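Local coordinates for protein glutamyl-tRNA(Gln) amidotransferase subunit F, mitochondrial (Saccharomyces cerevisiae, PDB 4N0H) that serves as a GatC-like subunit of a mitochondrial amidotransferase complex, in which its short helices and loops pack against partner chains, at residues C[14-17]-C[18-21]; C[51-54]-C[55-58]; C[66-69]-C[70-74]; C[115-118]-C[119-123]; C[123-126]-C[127-130]. All coordinates share one frame; numbering follows the deposited sequence.

Contact 1 (C[14-17]-C[18-21]); sequences ENMN and QIRD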
loop_
_atom_site.group_PDB
_atom_site.type_symbol
_atom_site.label_atom_id
_atom_site.label_comp_id
_atom_site.label_asym_id
_atom_site.label_seq_id
_atom_site.Cartn_x
_atom_site.Cartn_y
_atom_site.Cartn_z
ATOM N N GLU C 14 36.371 25.402 -0.259
ATOM C CA GLU C 14 37.122 26.431 -0.972
ATOM C C GLU C 14 37.884 25.880 -2.173
ATOM O O GLU C 14 38.141 26.598 -3.132
ATOM C CB GLU C 14 38.085 27.157 -0.023
ATOM C CG GLU C 14 37.398 28.070 0.977
ATOM C CD GLU C 14 36.607 29.179 0.301
ATOM O OE1 GLU C 14 36.991 29.592 -0.815
ATOM O OE2 GLU C 14 35.596 29.631 0.879
ATOM N N ASN C 15 38.254 24.607 -2.118
ATOM C CA ASN C 15 38.965 23.992 -3.231
ATOM C C ASN C 15 38.761 22.485 -3.232
ATOM O O ASN C 15 38.176 21.936 -2.302
ATOM C CB ASN C 15 40.459 24.339 -3.176
ATOM C CG ASN C 15 41.079 24.014 -1.830
ATOM O OD1 ASN C 15 41.167 22.847 -1.443
ATOM N ND2 ASN C 15 41.504 25.045 -1.106
ATOM N N MET C 16 39.240 21.820 -4.278
ATOM C CA MET C 16 39.011 20.390 -4.441
ATOM C C MET C 16 39.751 19.548 -3.401
ATOM O O MET C 16 39.266 18.495 -2.999
ATOM C CB MET C 16 39.391 19.928 -5.853
ATOM C CG MET C 16 38.526 20.518 -6.960
ATOM S SD MET C 16 36.766 20.252 -6.667
ATOM C CE MET C 16 36.705 18.476 -6.498
ATOM N N ASN C 17 40.927 19.993 -2.970
ATOM C CA ASN C 17 41.660 19.212 -1.976
ATOM C C ASN C 17 40.970 19.176 -0.611
ATOM O O ASN C 17 41.097 18.196 0.118
ATOM C CB ASN C 17 43.132 19.631 -1.875
ATOM C CG ASN C 17 43.980 19.026 -2.983
ATOM O OD1 ASN C 17 43.497 18.206 -3.762
ATOM N ND2 ASN C 17 45.248 19.415 -3.050
ATOM N N GLN C 18 40.227 20.233 -0.282
ATOM C CA GLN C 18 39.399 20.242 0.926
ATOM C C GLN C 18 38.339 19.150 0.859
ATOM O O GLN C 18 37.979 18.550 1.876
ATOM C CB GLN C 18 38.716 21.601 1.115
ATOM C CG GLN C 18 39.637 22.691 1.634
ATOM C CD GLN C 18 38.888 23.959 2.008
ATOM O OE1 GLN C 18 37.752 24.173 1.582
ATOM N NE2 GLN C 18 39.518 24.799 2.821
ATOM N N ILE C 19 37.833 18.903 -0.344
ATOM C CA ILE C 19 36.870 17.834 -0.549
ATOM C C ILE C 19 37.544 16.472 -0.397
ATOM O O ILE C 19 37.001 15.563 0.242
ATOM C CB ILE C 19 36.185 17.951 -1.926
ATOM C CG1 ILE C 19 35.365 19.242 -1.983
ATOM C CG2 ILE C 19 35.290 16.734 -2.179
ATOM C CD1 ILE C 19 34.576 19.429 -3.267
ATOM N N ARG C 20 38.734 16.337 -0.974
ATOM C CA ARG C 20 39.491 15.097 -0.852
ATOM C C ARG C 20 39.827 14.771 0.606
ATOM O O ARG C 20 39.770 13.610 1.019
ATOM C CB ARG C 20 40.758 15.137 -1.718
ATOM C CG ARG C 20 40.482 14.985 -3.217
ATOM C CD ARG C 20 41.767 15.024 -4.055
ATOM N NE ARG C 20 41.466 14.899 -5.478
ATOM C CZ ARG C 20 41.392 15.920 -6.326
ATOM N NH1 ARG C 20 41.628 17.157 -5.909
ATOM N NH2 ARG C 20 41.093 15.698 -7.599
ATOM N N ASP C 21 40.168 15.790 1.391
ATOM C CA ASP C 21 40.439 15.578 2.813
ATOM C C ASP C 21 39.158 15.181 3.552
ATOM O O ASP C 21 39.148 14.239 4.345
ATOM C CB ASP C 21 41.063 16.824 3.448
ATOM C CG ASP C 21 42.525 17.008 3.068
ATOM O OD1 ASP C 21 43.181 16.007 2.703
ATOM O OD2 ASP C 21 43.021 18.151 3.146
#
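Glu-14 N and Gln-18 OE1 form a short, straight hydrogen bond, 2.6 Å long with an angle of 171° at the hydrogen. The N-H comes from above the amide carbonyl plane of Gln-18, not along a lone pair. The Gln-18 chain runs extended beyond CG (chi2 -171°) and reaches back beside Glu-14, so its OE1 also lies against Glu-14 CB. The next acceptor is Asn-15. Its CG sits between the backbone N and the carbonyl carbon (chi1 53°), which turns OD1 onto the helix. Gln-18 N donates to Asn-15 OD1 over 3.0 Å, and makes a weak second bond to Asn-15 O. Two residues on, Asn-17 OD1 accepts from Arg-20 NH1 at 3.0 Å. The Asn-17 amide and the guanidinium are turned steeply against each other, and OD1 lies at the guanidinium edge, somewhat off its plane. The same NH1 rests 3.6 Å from Met-16 CB. Backbone bonds run from Arg-20 N to Met-16 O and from Asp-21 N to Asn-17 O. On the buried side Met-16 CE meets Ile-19 CD1 at 4.0 Å. Both side chains also pack on apolar side chains of a neighbouring chain, and Ile-19 touches Phe-13. This is the start of helix 16-22, with Asn-15 as a classic N-cap.

Contact 2 (C[51-54]-C[55-58]); sequences VKKL and LRLS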
loop_
_atom_site.group_PDB
_atom_site.type_symbol
_atom_site.label_atom_id
_atom_site.label_comp_id
_atom_site.label_asym_id
_atom_site.label_seq_id
_atom_site.Cartn_x
_atom_site.Cartn_y
_atom_site.Cartn_z
ATOM N N VAL C 51 6.684 -19.920 14.049
ATOM C CA VAL C 51 6.833 -20.038 12.604
ATOM C C VAL C 51 5.590 -20.657 11.963
ATOM O O VAL C 51 5.124 -20.197 10.921
ATOM C CB VAL C 51 8.101 -20.841 12.230
ATOM C CG1 VAL C 51 8.078 -21.249 10.762
ATOM C CG2 VAL C 51 9.351 -20.029 12.543
ATOM N N LYS C 52 5.049 -21.692 12.599
ATOM C CA LYS C 52 3.832 -22.328 12.104
ATOM C C LYS C 52 2.660 -21.346 12.105
ATOM O O LYS C 52 1.867 -21.313 11.159
ATOM C CB LYS C 52 3.499 -23.580 12.919
ATOM C CG LYS C 52 4.526 -24.693 12.759
ATOM C CD LYS C 52 4.099 -25.965 13.472
ATOM C CE LYS C 52 5.127 -27.069 13.281
ATOM N NZ LYS C 52 4.747 -28.320 14.004
ATOM N N LYS C 53 2.566 -20.543 13.161
ATOM C CA LYS C 53 1.566 -19.485 13.229
ATOM C C LYS C 53 1.746 -18.501 12.076
ATOM O O LYS C 53 0.784 -18.129 11.411
ATOM C CB LYS C 53 1.649 -18.743 14.565
ATOM C CG LYS C 53 0.696 -17.558 14.657
ATOM C CD LYS C 53 0.898 -16.753 15.932
ATOM C CE LYS C 53 1.272 -15.312 15.611
ATOM N NZ LYS C 53 1.066 -14.399 16.771
ATOM N N LEU C 54 2.989 -18.095 11.843
ATOM C CA LEU C 54 3.319 -17.154 10.775
ATOM C C LEU C 54 2.982 -17.702 9.387
ATOM O O LEU C 54 2.477 -16.976 8.531
ATOM C CB LEU C 54 4.801 -16.770 10.845
ATOM C CG LEU C 54 5.184 -15.361 11.309
ATOM C CD1 LEU C 54 3.991 -14.566 11.827
ATOM C CD2 LEU C 54 6.285 -15.423 12.358
ATOM N N LEU C 55 3.265 -18.982 9.168
ATOM C CA LEU C 55 2.960 -19.631 7.890
ATOM C C LEU C 55 1.455 -19.674 7.627
ATOM O O LEU C 55 1.008 -19.561 6.486
ATOM C CB LEU C 55 3.545 -21.049 7.852
ATOM C CG LEU C 55 5.067 -21.166 7.726
ATOM C CD1 LEU C 55 5.542 -22.560 8.128
ATOM C CD2 LEU C 55 5.531 -20.820 6.315
ATOM N N ARG C 56 0.680 -19.843 8.692
ATOM C CA ARG C 56 -0.773 -19.874 8.601
ATOM C C ARG C 56 -1.339 -18.493 8.264
ATOM O O ARG C 56 -2.205 -18.357 7.400
ATOM C CB ARG C 56 -1.368 -20.396 9.911
ATOM C CG ARG C 56 -2.820 -20.017 10.137
ATOM C CD ARG C 56 -3.400 -20.743 11.344
ATOM N NE ARG C 56 -2.647 -20.492 12.572
ATOM C CZ ARG C 56 -2.845 -19.449 13.374
ATOM N NH1 ARG C 56 -3.769 -18.543 13.080
ATOM N NH2 ARG C 56 -2.115 -19.310 14.473
ATOM N N LEU C 57 -0.840 -17.467 8.943
ATOM C CA LEU C 57 -1.281 -16.098 8.685
ATOM C C LEU C 57 -0.873 -15.650 7.288
ATOM O O LEU C 57 -1.532 -14.809 6.678
ATOM C CB LEU C 57 -0.706 -15.143 9.734
ATOM C CG LEU C 57 -1.203 -15.385 11.161
ATOM C CD1 LEU C 57 -0.477 -14.490 12.154
ATOM C CD2 LEU C 57 -2.709 -15.169 11.241
ATOM N N SER C 58 0.213 -16.227 6.782
ATOM C CA SER C 58 0.715 -15.903 5.451
ATOM C C SER C 58 0.024 -16.733 4.373
ATOM O O SER C 58 0.270 -16.544 3.178
ATOM C CB SER C 58 2.226 -16.133 5.382
ATOM O OG SER C 58 2.906 -15.383 6.376
#
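Val-51 and Leu-55 lie side by side and point the same way, with Val-51 CG1 3.9 Å from Leu-55 CD1. They belong to the last turns of helix 48-57, an amphipathic helix with a leucine-rich buried side. Leu-55 CG is anti to its carbonyl carbon (chi1 -72°). This brings CG and CD1 back over Val-51 O, which also accepts the hydrogen bond of Leu-55 N. Leu-55 further touches Leu-60, Leu-62 and Ala-65 of the following loop. Elsewhere on the helix Lys-53 and Arg-56 run at a slant to each other. The Arg-56 chain bends at chi3 (57°), so NH2 sits 3.3 Å from Lys-53 CG, and Lys-53 O lies over one face of the guanidinium. The two charged ends stay apart, with Lys-53 NZ 6.3 Å from Arg-56 NH2. Lys-53 also crosses Leu-57, its CE 4.0 Å from Leu-57 CD1. Leu-57 packs on Arg-284 of subunit B. Ser-58 closes the helix, and its OG is also hydrogen-bonded to a polar side chain of another chain. Leu-54 O takes two donors from Ser-58, N at 3.0 Å and OG at 2.7 Å, from opposite faces of its carbonyl plane.

Contact 3 (C[66-69]-C[70-74]); sequences DIKE and IQMRL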
loop_
_atom_site.group_PDB
_atom_site.type_symbol
_atom_site.label_atom_id
_atom_site.label_comp_id
_atom_site.label_asym_id
_atom_site.label_seq_id
_atom_site.Cartn_x
_atom_site.Cartn_y
_atom_site.Cartn_z
ATOM N N ASP C 66 10.581 -25.870 5.812
ATOM C CA ASP C 66 11.760 -26.111 6.631
ATOM C C ASP C 66 11.721 -25.179 7.839
ATOM O O ASP C 66 12.223 -24.056 7.781
ATOM C CB ASP C 66 13.026 -25.863 5.809
ATOM C CG ASP C 66 14.261 -26.494 6.425
ATOM O OD1 ASP C 66 14.310 -26.639 7.666
ATOM O OD2 ASP C 66 15.189 -26.843 5.663
ATOM N N ILE C 67 11.130 -25.655 8.932
ATOM C CA ILE C 67 10.863 -24.816 10.101
ATOM C C ILE C 67 12.121 -24.205 10.721
ATOM O O ILE C 67 12.150 -23.013 11.032
ATOM C CB ILE C 67 10.075 -25.585 11.184
ATOM C CG1 ILE C 67 8.786 -26.162 10.598
ATOM C CG2 ILE C 67 9.757 -24.677 12.363
ATOM C CD1 ILE C 67 7.811 -25.103 10.101
ATOM N N LYS C 68 13.157 -25.018 10.892
ATOM C CA LYS C 68 14.401 -24.546 11.495
ATOM C C LYS C 68 15.067 -23.484 10.625
ATOM O O LYS C 68 15.616 -22.502 11.131
ATOM C CB LYS C 68 15.363 -25.711 11.730
ATOM C CG LYS C 68 16.504 -25.379 12.677
ATOM C CD LYS C 68 16.021 -25.306 14.119
ATOM C CE LYS C 68 15.901 -26.692 14.735
ATOM N NZ LYS C 68 17.233 -27.340 14.881
ATOM N N GLU C 69 15.011 -23.688 9.312
ATOM C CA GLU C 69 15.582 -22.750 8.353
ATOM C C GLU C 69 14.857 -21.405 8.385
ATOM O O GLU C 69 15.483 -20.350 8.284
ATOM C CB GLU C 69 15.540 -23.342 6.943
ATOM C CG GLU C 69 16.015 -22.400 5.850
ATOM C CD GLU C 69 16.109 -23.083 4.498
ATOM O OE1 GLU C 69 16.205 -24.329 4.465
ATOM O OE2 GLU C 69 16.083 -22.374 3.470
ATOM N N ILE C 70 13.535 -21.450 8.526
ATOM C CA ILE C 70 12.742 -20.234 8.655
ATOM C C ILE C 70 13.066 -19.526 9.969
ATOM O O ILE C 70 13.194 -18.303 10.007
ATOM C CB ILE C 70 11.224 -20.525 8.567
ATOM C CG1 ILE C 70 10.888 -21.199 7.235
ATOM C CG2 ILE C 70 10.425 -19.244 8.718
ATOM C CD1 ILE C 70 9.424 -21.544 7.067
ATOM N N GLN C 71 13.209 -20.306 11.038
ATOM C CA GLN C 71 13.600 -19.779 12.345
ATOM C C GLN C 71 14.918 -19.016 12.279
ATOM O O GLN C 71 15.039 -17.927 12.834
ATOM C CB GLN C 71 13.739 -20.911 13.365
ATOM C CG GLN C 71 12.431 -21.430 13.929
ATOM C CD GLN C 71 12.642 -22.602 14.865
ATOM O OE1 GLN C 71 12.877 -23.727 14.424
ATOM N NE2 GLN C 71 12.566 -22.344 16.166
ATOM N N MET C 72 15.899 -19.607 11.602
ATOM C CA MET C 72 17.234 -19.025 11.490
ATOM C C MET C 72 17.202 -17.716 10.714
ATOM O O MET C 72 17.707 -16.694 11.182
ATOM C CB MET C 72 18.183 -20.001 10.789
ATOM C CG MET C 72 19.395 -20.432 11.610
ATOM S SD MET C 72 19.050 -21.769 12.774
ATOM C CE MET C 72 18.574 -20.858 14.241
ATOM N N ARG C 73 16.613 -17.764 9.524
ATOM C CA ARG C 73 16.534 -16.605 8.644
ATOM C C ARG C 73 15.804 -15.452 9.322
ATOM O O ARG C 73 16.267 -14.311 9.303
ATOM C CB ARG C 73 15.829 -16.978 7.340
ATOM C CG ARG C 73 15.870 -15.892 6.278
ATOM C CD ARG C 73 15.062 -16.285 5.054
ATOM N NE ARG C 73 13.644 -16.451 5.368
ATOM C CZ ARG C 73 13.001 -17.615 5.358
ATOM N NH1 ARG C 73 13.644 -18.731 5.035
ATOM N NH2 ARG C 73 11.709 -17.662 5.659
ATOM N N LEU C 74 14.665 -15.769 9.928
ATOM C CA LEU C 74 13.862 -14.784 10.643
ATOM C C LEU C 74 14.648 -14.190 11.813
ATOM O O LEU C 74 14.581 -12.988 12.070
ATOM C CB LEU C 74 12.568 -15.436 11.130
ATOM C CG LEU C 74 11.378 -14.584 11.564
ATOM C CD1 LEU C 74 11.046 -13.517 10.524
ATOM C CD2 LEU C 74 10.174 -15.486 11.795
#
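Gln-71 lays its amide oxygen against Lys-68, with Gln-71 OE1 3.4 Å from Lys-68 CA and 3.5 Å from Lys-68 CD. The lysine chain bends at chi2 (74°), which brings its CD to the oxygen. Ile-67 CG2 adds a looser contact to OE1 at 3.9 Å. The other end of the amide is fixed elsewhere, because Gln-71 NE2 donates to Pro-46 O. Ile-70 lies against the residue one turn before it. Its CG1 is anti to the carbonyl carbon (chi1 -59°) and comes within 3.2 Å of Asp-66 O, which also accepts the Ile-70 N-H. Asp-66 is the N-cap: its OD1 takes a weak bond from Glu-69 N. Glu-69 and Arg-73 are a turn apart. Glu-69 OE2 stays 4.7 Å from Arg-73 NH1, too far for a salt bridge, though the opposite charges may attract weakly. Met-72 SD lies 3.9 Å from Lys-68 O. Pro-45, in the loop before helix 48-57, touches both Gln-71 and Met-72. The first turns of helix 67-81 thus sit against helix 48-57: Ile-67 packs on Ala-48, and Ile-67, Ile-70 and Gln-71 all pack on Val-51.

Contact 4 (C[115-118]-C[119-123]); sequences LLEG and ISHQK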
loop_
_atom_site.group_PDB
_atom_site.type_symbol
_atom_site.label_atom_id
_atom_site.label_comp_id
_atom_site.label_asym_id
_atom_site.label_seq_id
_atom_site.Cartn_x
_atom_site.Cartn_y
_atom_site.Cartn_z
ATOM N N LEU C 115 -17.335 18.959 0.611
ATOM C CA LEU C 115 -18.042 17.716 0.903
ATOM C C LEU C 115 -19.178 17.531 -0.096
ATOM O O LEU C 115 -19.284 16.491 -0.743
ATOM C CB LEU C 115 -18.611 17.748 2.324
ATOM C CG LEU C 115 -18.861 16.449 3.106
ATOM C CD1 LEU C 115 -20.174 16.522 3.885
ATOM C CD2 LEU C 115 -18.804 15.195 2.244
ATOM N N LEU C 116 -20.018 18.554 -0.219
ATOM C CA LEU C 116 -21.194 18.501 -1.080
ATOM C C LEU C 116 -20.851 18.569 -2.568
ATOM O O LEU C 116 -21.545 17.979 -3.394
ATOM C CB LEU C 116 -22.173 19.618 -0.714
ATOM C CG LEU C 116 -23.310 19.249 0.243
ATOM C CD1 LEU C 116 -22.806 18.463 1.434
ATOM C CD2 LEU C 116 -24.045 20.497 0.700
ATOM N N GLU C 117 -19.791 19.297 -2.909
ATOM C CA GLU C 117 -19.349 19.372 -4.297
ATOM C C GLU C 117 -18.724 18.050 -4.727
ATOM O O GLU C 117 -18.947 17.581 -5.843
ATOM C CB GLU C 117 -18.351 20.512 -4.498
ATOM C CG GLU C 117 -17.851 20.644 -5.926
ATOM C CD GLU C 117 -17.066 21.923 -6.154
ATOM O OE1 GLU C 117 -16.060 22.142 -5.445
ATOM O OE2 GLU C 117 -17.462 22.712 -7.040
ATOM N N GLY C 118 -17.941 17.457 -3.833
ATOM C CA GLY C 118 -17.329 16.166 -4.090
ATOM C C GLY C 118 -18.385 15.112 -4.361
ATOM O O GLY C 118 -18.279 14.357 -5.325
ATOM N N ILE C 119 -19.411 15.077 -3.513
ATOM C CA ILE C 119 -20.535 14.161 -3.678
ATOM C C ILE C 119 -21.225 14.338 -5.025
ATOM O O ILE C 119 -21.481 13.363 -5.731
ATOM C CB ILE C 119 -21.581 14.342 -2.552
ATOM C CG1 ILE C 119 -21.035 13.827 -1.220
ATOM C CG2 ILE C 119 -22.880 13.620 -2.887
ATOM C CD1 ILE C 119 -22.012 13.974 -0.067
ATOM N N SER C 120 -21.510 15.588 -5.382
ATOM C CA SER C 120 -22.238 15.893 -6.609
ATOM C C SER C 120 -21.470 15.507 -7.874
ATOM O O SER C 120 -22.071 15.262 -8.919
ATOM C CB SER C 120 -22.602 17.381 -6.655
ATOM O OG SER C 120 -21.462 18.174 -6.939
ATOM N N HIS C 121 -20.146 15.459 -7.778
ATOM C CA HIS C 121 -19.306 15.133 -8.928
ATOM C C HIS C 121 -18.856 13.672 -8.948
ATOM O O HIS C 121 -17.996 13.294 -9.740
ATOM C CB HIS C 121 -18.085 16.052 -8.977
ATOM C CG HIS C 121 -18.420 17.481 -9.274
ATOM N ND1 HIS C 121 -17.455 18.437 -9.508
ATOM C CD2 HIS C 121 -19.612 18.115 -9.376
ATOM C CE1 HIS C 121 -18.041 19.600 -9.741
ATOM N NE2 HIS C 121 -19.348 19.431 -9.665
ATOM N N GLN C 122 -19.430 12.854 -8.072
ATOM C CA GLN C 122 -19.117 11.428 -8.062
ATOM C C GLN C 122 -19.924 10.709 -9.136
ATOM O O GLN C 122 -21.120 10.945 -9.286
ATOM C CB GLN C 122 -19.380 10.821 -6.683
ATOM C CG GLN C 122 -18.386 11.280 -5.628
ATOM C CD GLN C 122 -18.600 10.621 -4.275
ATOM O OE1 GLN C 122 -17.668 10.515 -3.470
ATOM N NE2 GLN C 122 -19.833 10.174 -4.016
ATOM N N LYS C 123 -19.258 9.850 -9.899
ATOM C CA LYS C 123 -19.914 9.144 -10.991
ATOM C C LYS C 123 -19.189 7.843 -11.299
ATOM O O LYS C 123 -18.060 7.628 -10.858
ATOM C CB LYS C 123 -19.965 10.025 -12.240
ATOM C CG LYS C 123 -18.608 10.266 -12.876
ATOM C CD LYS C 123 -18.603 11.534 -13.713
ATOM C CE LYS C 123 -18.768 12.759 -12.829
ATOM N NZ LYS C 123 -18.624 14.028 -13.591
#
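Ser-120 turns its OG between its own backbone N and carbonyl carbon (chi1 74°), which brings OG to 2.8 Å from Glu-117 O, and OG donates a hydrogen bond there. Glu-117 CG stands opposite its own backbone N (chi1 -180°), while His-121 CG sits beside its N. As a result the Glu-117 chain slants across the ring. Its CG makes a CH-pi contact over one face, 4.2 Å from the centroid of the His-121 ring and shifted toward CE1. Glu-117 O lies over a ring face too, 3.5 Å from His-121 CG. The Glu-117 carboxylate itself is committed to Lys-114, with which OE1 forms a salt bridge. These residues form the C-terminal end of helix 112-120, and His-121 is the first to leave helical geometry. Its N-H is shared weakly between Glu-117 O and Gly-118 O, as often happens where a helix unwinds. Gly-118 O also has Gln-122 CG close by, at 3.1 Å. The Gln-122 amide points to subunit B, bonding through NE2 to Asn-64 and through OE1 to the backbone N of Leu-65. Leu-115 and Ile-119 run side by side, with Leu-115 CD2 4.1 Å from Ile-119 CD1, and both pack on Leu-65 of subunit B.

Contact 5 (C[123-126]-C[127-130]); sequences KQDA and ELGE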
loop_
_atom_site.group_PDB
_atom_site.type_symbol
_atom_site.label_atom_id
_atom_site.label_comp_id
_atom_site.label_asym_id
_atom_site.label_seq_id
_atom_site.Cartn_x
_atom_site.Cartn_y
_atom_site.Cartn_z
ATOM N N LYS C 123 -19.258 9.850 -9.899
ATOM C CA LYS C 123 -19.914 9.144 -10.991
ATOM C C LYS C 123 -19.189 7.843 -11.299
ATOM O O LYS C 123 -18.060 7.628 -10.858
ATOM C CB LYS C 123 -19.965 10.025 -12.240
ATOM C CG LYS C 123 -18.608 10.266 -12.876
ATOM C CD LYS C 123 -18.603 11.534 -13.713
ATOM C CE LYS C 123 -18.768 12.759 -12.829
ATOM N NZ LYS C 123 -18.624 14.028 -13.591
ATOM N N GLN C 124 -19.845 6.974 -12.058
ATOM C CA GLN C 124 -19.250 5.702 -12.440
ATOM C C GLN C 124 -18.308 5.887 -13.630
ATOM O O GLN C 124 -18.685 6.444 -14.660
ATOM C CB GLN C 124 -20.336 4.668 -12.735
ATOM C CG GLN C 124 -21.319 4.512 -11.574
ATOM C CD GLN C 124 -22.248 3.329 -11.745
ATOM O OE1 GLN C 124 -22.867 3.160 -12.798
ATOM N NE2 GLN C 124 -22.348 2.500 -10.709
ATOM N N ASP C 125 -17.076 5.425 -13.458
ATOM C CA ASP C 125 -16.016 5.600 -14.442
ATOM C C ASP C 125 -15.824 4.307 -15.219
ATOM O O ASP C 125 -15.513 3.265 -14.641
ATOM C CB ASP C 125 -14.714 5.966 -13.717
ATOM C CG ASP C 125 -13.606 6.417 -14.660
ATOM O OD1 ASP C 125 -13.733 6.238 -15.890
ATOM O OD2 ASP C 125 -12.590 6.946 -14.153
ATOM N N ALA C 126 -15.996 4.383 -16.533
ATOM C CA ALA C 126 -15.782 3.237 -17.411
ATOM C C ALA C 126 -14.371 2.671 -17.266
ATOM O O ALA C 126 -14.165 1.460 -17.354
ATOM C CB ALA C 126 -16.044 3.628 -18.861
ATOM N N GLU C 127 -13.403 3.551 -17.027
ATOM C CA GLU C 127 -12.012 3.128 -16.910
ATOM C C GLU C 127 -11.736 2.386 -15.602
ATOM O O GLU C 127 -10.652 1.840 -15.409
ATOM C CB GLU C 127 -11.072 4.328 -17.053
ATOM C CG GLU C 127 -11.112 4.996 -18.422
ATOM C CD GLU C 127 -10.079 6.102 -18.564
ATOM O OE1 GLU C 127 -9.692 6.697 -17.537
ATOM O OE2 GLU C 127 -9.651 6.373 -19.706
ATOM N N LEU C 128 -12.721 2.371 -14.707
ATOM C CA LEU C 128 -12.621 1.632 -13.451
ATOM C C LEU C 128 -13.547 0.414 -13.437
ATOM O O LEU C 128 -13.549 -0.355 -12.476
ATOM C CB LEU C 128 -12.952 2.543 -12.266
ATOM C CG LEU C 128 -11.982 3.696 -11.985
ATOM C CD1 LEU C 128 -12.513 4.599 -10.879
ATOM C CD2 LEU C 128 -10.619 3.142 -11.615
ATOM N N GLY C 129 -14.325 0.244 -14.505
ATOM C CA GLY C 129 -15.252 -0.871 -14.615
ATOM C C GLY C 129 -16.426 -0.737 -13.659
ATOM O O GLY C 129 -16.972 -1.728 -13.179
ATOM N N GLU C 130 -16.823 0.501 -13.388
ATOM C CA GLU C 130 -17.798 0.772 -12.338
ATOM C C GLU C 130 -19.255 0.675 -12.805
ATOM O O GLU C 130 -20.160 0.573 -11.982
ATOM C CB GLU C 130 -17.516 2.131 -11.683
ATOM C CG GLU C 130 -16.348 2.084 -10.695
ATOM C CD GLU C 130 -15.867 3.458 -10.272
ATOM O OE1 GLU C 130 -16.127 4.435 -11.005
ATOM O OE2 GLU C 130 -15.228 3.561 -9.202
HETATM O O HOH W 1 -15.504 6.734 -10.309
#
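Asp-125 N donates to Glu-130 OE1 over 2.8 Å, nearly straight at 163°. The oxygen uses its anti lone pair, away from OE2. OE1 also receives a water, which donates in addition to Lys-123 O at 2.8 Å and so bridges the two residues. In return Glu-130 N makes a weak bond to Asp-125 O at 3.3 Å. The pair therefore ties the two ends of the turn together twice. Asp-125 O takes a stronger bond from Leu-128 N, 2.9 Å long, met from well above its carbonyl plane. The Asp-125 side chain acts separately. Its CG is anti to the backbone N (chi1 -170°), and this carries OD1 forward to accept from Glu-127 N at 2.9 Å, again from above the carboxylate plane. Asp-125 CB packs on Leu-128 CD1 at 3.8 Å. Gly-129 N bonds to Ala-126 O, and its positive phi (70°) lets the chain turn back toward Gln-124, whose CB lies 3.9 Å from Glu-130 CB.

A second shell holds these groups. In subunit B, the backbone N of Gln-33 bonds Glu-130 OE2, while Gln-124 NE2 reaches Gln-33 O and Thr-35 OG1. Glu-130 is buried, and so many donors around its carboxylate are consistent with a negative charge. Outside the turn, Glu-127 OE1 forms a salt bridge to a basic side chain of another chain. The arrangement is an Asx turn at Asp-125 leading into a short 3-10 turn, set in a loop that docks on subunit B.

The five contacts follow one another along the chain, and all belong to the part typical of the subunit F family, of the GatC-like clan. Contact 1, on helix 16-22, stands apart: its centre is about 49 Å from that of contact 3 and about 59 Å from those of contacts 4 and 5. Contacts 2 and 3 form one unit, with centres about 12 Å apart, because helix 48-57 and helix 67-81 are consecutive and pack together, for example Leu-54 on Leu-74. Contacts 4 and 5 share Lys-123, where the chain runs on from helix 112-120; their centres are about 15 Å apart. Contacts 3 and 4 lie on opposite sides of the chain's centre. Such wide spacing suits a subunit that spreads over its partner chains.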